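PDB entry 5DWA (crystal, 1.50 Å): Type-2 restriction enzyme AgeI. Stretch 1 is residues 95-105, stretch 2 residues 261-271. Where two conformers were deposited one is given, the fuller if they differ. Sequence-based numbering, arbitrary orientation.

Stretch 1, residues 95-105: AFEVALVERYN
Stretch 2 261-271: GFSGQDDEFTD

A continuous helix packs against a loop that leads into a second helix, in a mixed contact where Arg103 and Tyr104 supply most of the polar bonding and Phe262 and Phe269 the aromatic packing. Residues 95-105 are helical throughout, with i to i-4 bonds such as Arg103 N to Ala99 O (2.9 Å). Residues 261-267 form loop or turn, and a helix begins at Glu268. The closest CA atoms pair Arg103 with Ser263 (7.3 Å) and Tyr104 with Thr270 (7.7 Å), so the second stretch passes the C-terminal half of the first stretch; the two stretches bury 498 Å² between them.

Phe262 (phi/psi -102/-49, chi1 t, chi2 75°) has its CA-to-CB bond sideways, yet its ring reaches the helix. Phe262 CZ lies 4.1 Å from Ala99 CB, and Phe262 CE1 lies 4.0 Å from Leu100 CD2 and 4.4 Å from Phe96 CE1. Arg103 CG lies over one face of the Phe262 ring, 4.2 Å from the ring centroid, in a CH-pi contact.

The Arg103 side chain (chi1 t, chi2 -100°, chi3 t, chi4 -97°) then carries its guanidinium to the loop backbone. Arg103 NE donates to Phe262 O at a short 2.5 Å, while Arg103 NH1 and NH2 both donate to Gln265 O, at 3.0 and 2.9 Å. Both carbonyl oxygens lie near the guanidinium plane, where the N-H groups can reach them. Gly264 O instead sits over one face, and its 3.5 Å approach to NH2 of Arg103 makes no hydrogen bond. Gly264 adopts phi/psi 140/-165, a conformation that by itself calls for glycine; an ideal CB would also come 3.5 Å from Arg103 NH2.

Asp267 (chi1 p, chi2 7°) links the two helices. Asp267 OD2 accepts from Tyr104 OH at 2.6 Å and forms a salt bridge with Arg103 NH2 at 3.5 Å, an interaction of charges only, since the oxygen lies well out of the guanidinium plane. Water 1 joins this cluster, accepting from Arg103 NH2 (2.9 Å) and lying 2.6 Å from Asp267 OD2. The other carboxylate oxygen, Asp267 OD1, caps the second helix by accepting from Thr270 N at 3.0 Å; reciprocally, Asp267 N donates to Thr270 OG1 at 2.9 Å.

Tyr104 (chi1 m, chi2 -62°) completes the contact. The edge of Phe269 (chi1 t, chi2 66°) meets the face of the Tyr104 ring, with centroids 4.6 Å apart, planes at 59° and Phe269 CD2 3.5 Å from Tyr104 CZ. Thr270 (chi1 p) brings CG2 to 3.5 Å from Tyr104 CD1.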

# COMPACT_ATOMS: atom_id res chain seq x y z
N ALA A 95 10.49 5.30 11.45
CA ALA A 95 11.06 6.49 12.06
C ALA A 95 9.99 7.35 12.73
O ALA A 95 10.25 7.96 13.76
CB ALA A 95 11.82 7.31 11.03
N PHE A 96 8.79 7.42 12.16
CA PHE A 96 7.75 8.22 12.78
C PHE A 96 7.30 7.58 14.11
O PHE A 96 7.04 8.28 15.10
CB PHE A 96 6.57 8.41 11.81
CG PHE A 96 5.46 9.27 12.36
CD1 PHE A 96 5.73 10.45 13.02
CD2 PHE A 96 4.15 8.88 12.19
CE1 PHE A 96 4.68 11.24 13.50
CE2 PHE A 96 3.10 9.65 12.68
CZ PHE A 96 3.37 10.83 13.34
N GLU A 97 7.22 6.25 14.15
CA GLU A 97 7.00 5.54 15.41
C GLU A 97 8.06 5.90 16.45
O GLU A 97 7.74 6.21 17.60
CB GLU A 97 6.99 4.04 15.20
CG GLU A 97 5.95 3.56 14.19
CD GLU A 97 6.07 2.07 13.99
OE1 GLU A 97 5.73 1.32 14.92
OE2 GLU A 97 6.53 1.64 12.91
N VAL A 98 9.33 5.83 16.05
CA VAL A 98 10.44 6.21 16.95
C VAL A 98 10.24 7.62 17.49
O VAL A 98 10.39 7.86 18.68
CB VAL A 98 11.80 6.14 16.23
CG1 VAL A 98 12.90 6.81 17.06
CG2 VAL A 98 12.18 4.70 15.95
N ALA A 99 9.89 8.55 16.61
CA ALA A 99 9.72 9.94 17.00
C ALA A 99 8.54 10.13 17.95
O ALA A 99 8.64 10.90 18.91
CB ALA A 99 9.55 10.81 15.76
N LEU A 100 7.42 9.44 17.71
CA LEU A 100 6.26 9.55 18.60
C LEU A 100 6.62 9.11 20.02
O LEU A 100 6.26 9.78 20.99
CB LEU A 100 5.09 8.71 18.08
CG LEU A 100 4.32 9.31 16.91
CD1 LEU A 100 3.36 8.25 16.36
CD2 LEU A 100 3.57 10.55 17.36
N VAL A 101 7.32 7.98 20.13
CA VAL A 101 7.70 7.43 21.43
C VAL A 101 8.68 8.36 22.14
O VAL A 101 8.52 8.66 23.33
CB VAL A 101 8.31 6.03 21.28
CG1 VAL A 101 8.90 5.55 22.60
CG2 VAL A 101 7.28 5.05 20.76
N GLU A 102 9.68 8.83 21.40
CA GLU A 102 10.71 9.72 21.95
C GLU A 102 10.10 11.03 22.46
O GLU A 102 10.46 11.51 23.54
CB GLU A 102 11.78 10.01 20.90
CG GLU A 102 12.92 10.90 21.38
CD GLU A 102 13.88 10.18 22.30
OE1 GLU A 102 14.21 9.01 22.02
OE2 GLU A 102 14.29 10.78 23.31
N ARG A 103 9.18 11.59 21.69
CA ARG A 103 8.61 12.89 22.03
C ARG A 103 7.62 12.81 23.18
O ARG A 103 7.61 13.67 24.07
CB ARG A 103 7.94 13.53 20.81
CG ARG A 103 7.35 14.92 21.07
CD ARG A 103 5.85 14.84 21.29
NE ARG A 103 5.22 16.15 21.48
CZ ARG A 103 4.94 16.69 22.66
NH1 ARG A 103 5.24 16.04 23.78
NH2 ARG A 103 4.36 17.88 22.73
N TYR A 104 6.77 11.78 23.17
CA TYR A 104 5.68 11.72 24.13
C TYR A 104 5.93 10.98 25.43
O TYR A 104 5.30 11.31 26.43
CB TYR A 104 4.45 11.13 23.44
CG TYR A 104 3.76 12.14 22.57
CD1 TYR A 104 3.22 13.29 23.13
CD2 TYR A 104 3.64 11.96 21.20
CE1 TYR A 104 2.58 14.23 22.35
CE2 TYR A 104 2.99 12.90 20.42
CZ TYR A 104 2.46 14.03 21.00
OH TYR A 104 1.82 14.98 20.23
N ASN A 105 6.81 9.99 25.44
CA ASN A 105 6.99 9.22 26.67
C ASN A 105 7.42 10.03 27.89
O ASN A 105 6.93 9.76 28.98
CB ASN A 105 7.95 8.05 26.45
CG ASN A 105 7.20 6.77 26.09
OD1 ASN A 105 5.98 6.77 26.02
ND2 ASN A 105 7.93 5.68 25.86
N GLY A 261 1.32 21.36 16.57
CA GLY A 261 2.74 21.24 16.36
C GLY A 261 3.23 19.97 17.05
O GLY A 261 2.46 19.31 17.76
N PHE A 262 4.49 19.63 16.86
CA PHE A 262 5.00 18.37 17.37
C PHE A 262 5.82 18.54 18.64
O PHE A 262 5.60 17.84 19.63
CB PHE A 262 5.84 17.67 16.29
CG PHE A 262 6.22 16.26 16.64
CD1 PHE A 262 5.28 15.24 16.56
CD2 PHE A 262 7.51 15.95 17.02
CE1 PHE A 262 5.63 13.93 16.86
CE2 PHE A 262 7.87 14.64 17.33
CZ PHE A 262 6.92 13.64 17.25
N SER A 263 6.75 19.48 18.63
CA SER A 263 7.57 19.74 19.80
C SER A 263 6.76 20.42 20.90
O SER A 263 5.77 21.10 20.62
CB SER A 263 8.77 20.60 19.42
OG SER A 263 8.35 21.89 19.04
N GLY A 264 7.20 20.24 22.14
CA GLY A 264 6.53 20.84 23.28
C GLY A 264 6.48 19.89 24.47
O GLY A 264 7.19 18.89 24.51
N GLN A 265 5.63 20.22 25.44
CA GLN A 265 5.36 19.35 26.58
C GLN A 265 3.98 18.72 26.44
O GLN A 265 3.78 17.83 25.62
CB GLN A 265 5.47 20.12 27.90
CG GLN A 265 6.89 20.46 28.30
CD GLN A 265 7.71 19.23 28.64
OE1 GLN A 265 7.42 18.55 29.62
NE2 GLN A 265 8.72 18.94 27.84
N ASP A 266 3.03 19.17 27.26
CA ASP A 266 1.65 18.72 27.14
C ASP A 266 1.00 19.30 25.89
O ASP A 266 1.27 20.45 25.52
CB ASP A 266 0.84 19.11 28.38
CG ASP A 266 1.34 18.43 29.64
OD1 ASP A 266 0.60 17.57 30.17
OD2 ASP A 266 2.46 18.74 30.08
N ASP A 267 0.15 18.51 25.23
CA ASP A 267 -0.63 19.02 24.11
C ASP A 267 -1.99 18.32 24.05
O ASP A 267 -2.37 17.61 24.98
CB ASP A 267 0.13 18.86 22.78
CG ASP A 267 0.47 17.41 22.45
OD1 ASP A 267 0.02 16.48 23.15
OD2 ASP A 267 1.19 17.19 21.46
N GLU A 268 -2.73 18.53 22.96
CA GLU A 268 -4.05 17.92 22.83
C GLU A 268 -3.99 16.40 22.89
O GLU A 268 -4.91 15.77 23.42
CB GLU A 268 -4.72 18.38 21.54
CG GLU A 268 -5.20 19.82 21.59
CD GLU A 268 -6.20 20.13 20.50
OE1 GLU A 268 -5.83 20.06 19.32
OE2 GLU A 268 -7.37 20.42 20.84
N PHE A 269 -2.92 15.81 22.37
CA PHE A 269 -2.77 14.36 22.39
C PHE A 269 -2.59 13.83 23.81
O PHE A 269 -3.28 12.89 24.23
CB PHE A 269 -1.61 13.92 21.50
CG PHE A 269 -1.32 12.44 21.56
CD1 PHE A 269 -2.25 11.52 21.08
CD2 PHE A 269 -0.13 11.96 22.09
CE1 PHE A 269 -1.99 10.16 21.13
CE2 PHE A 269 0.12 10.60 22.15
CZ PHE A 269 -0.80 9.70 21.66
N THR A 270 -1.67 14.43 24.56
CA THR A 270 -1.42 13.97 25.93
C THR A 270 -2.64 14.27 26.82
O THR A 270 -3.03 13.43 27.63
CB THR A 270 -0.16 14.61 26.54
OG1 THR A 270 -0.32 16.02 26.67
CG2 THR A 270 1.05 14.31 25.66
N ASP A 271 -3.26 15.43 26.63
CA ASP A 271 -4.48 15.75 27.36
C ASP A 271 -5.56 14.70 27.08
O ASP A 271 -6.29 14.29 27.99
CB ASP A 271 -5.00 17.14 26.97
CG ASP A 271 -4.15 18.26 27.53
OD1 ASP A 271 -3.35 18.01 28.46
OD2 ASP A 271 -4.29 19.40 27.04
O HOH W 1 2.81 19.07 20.61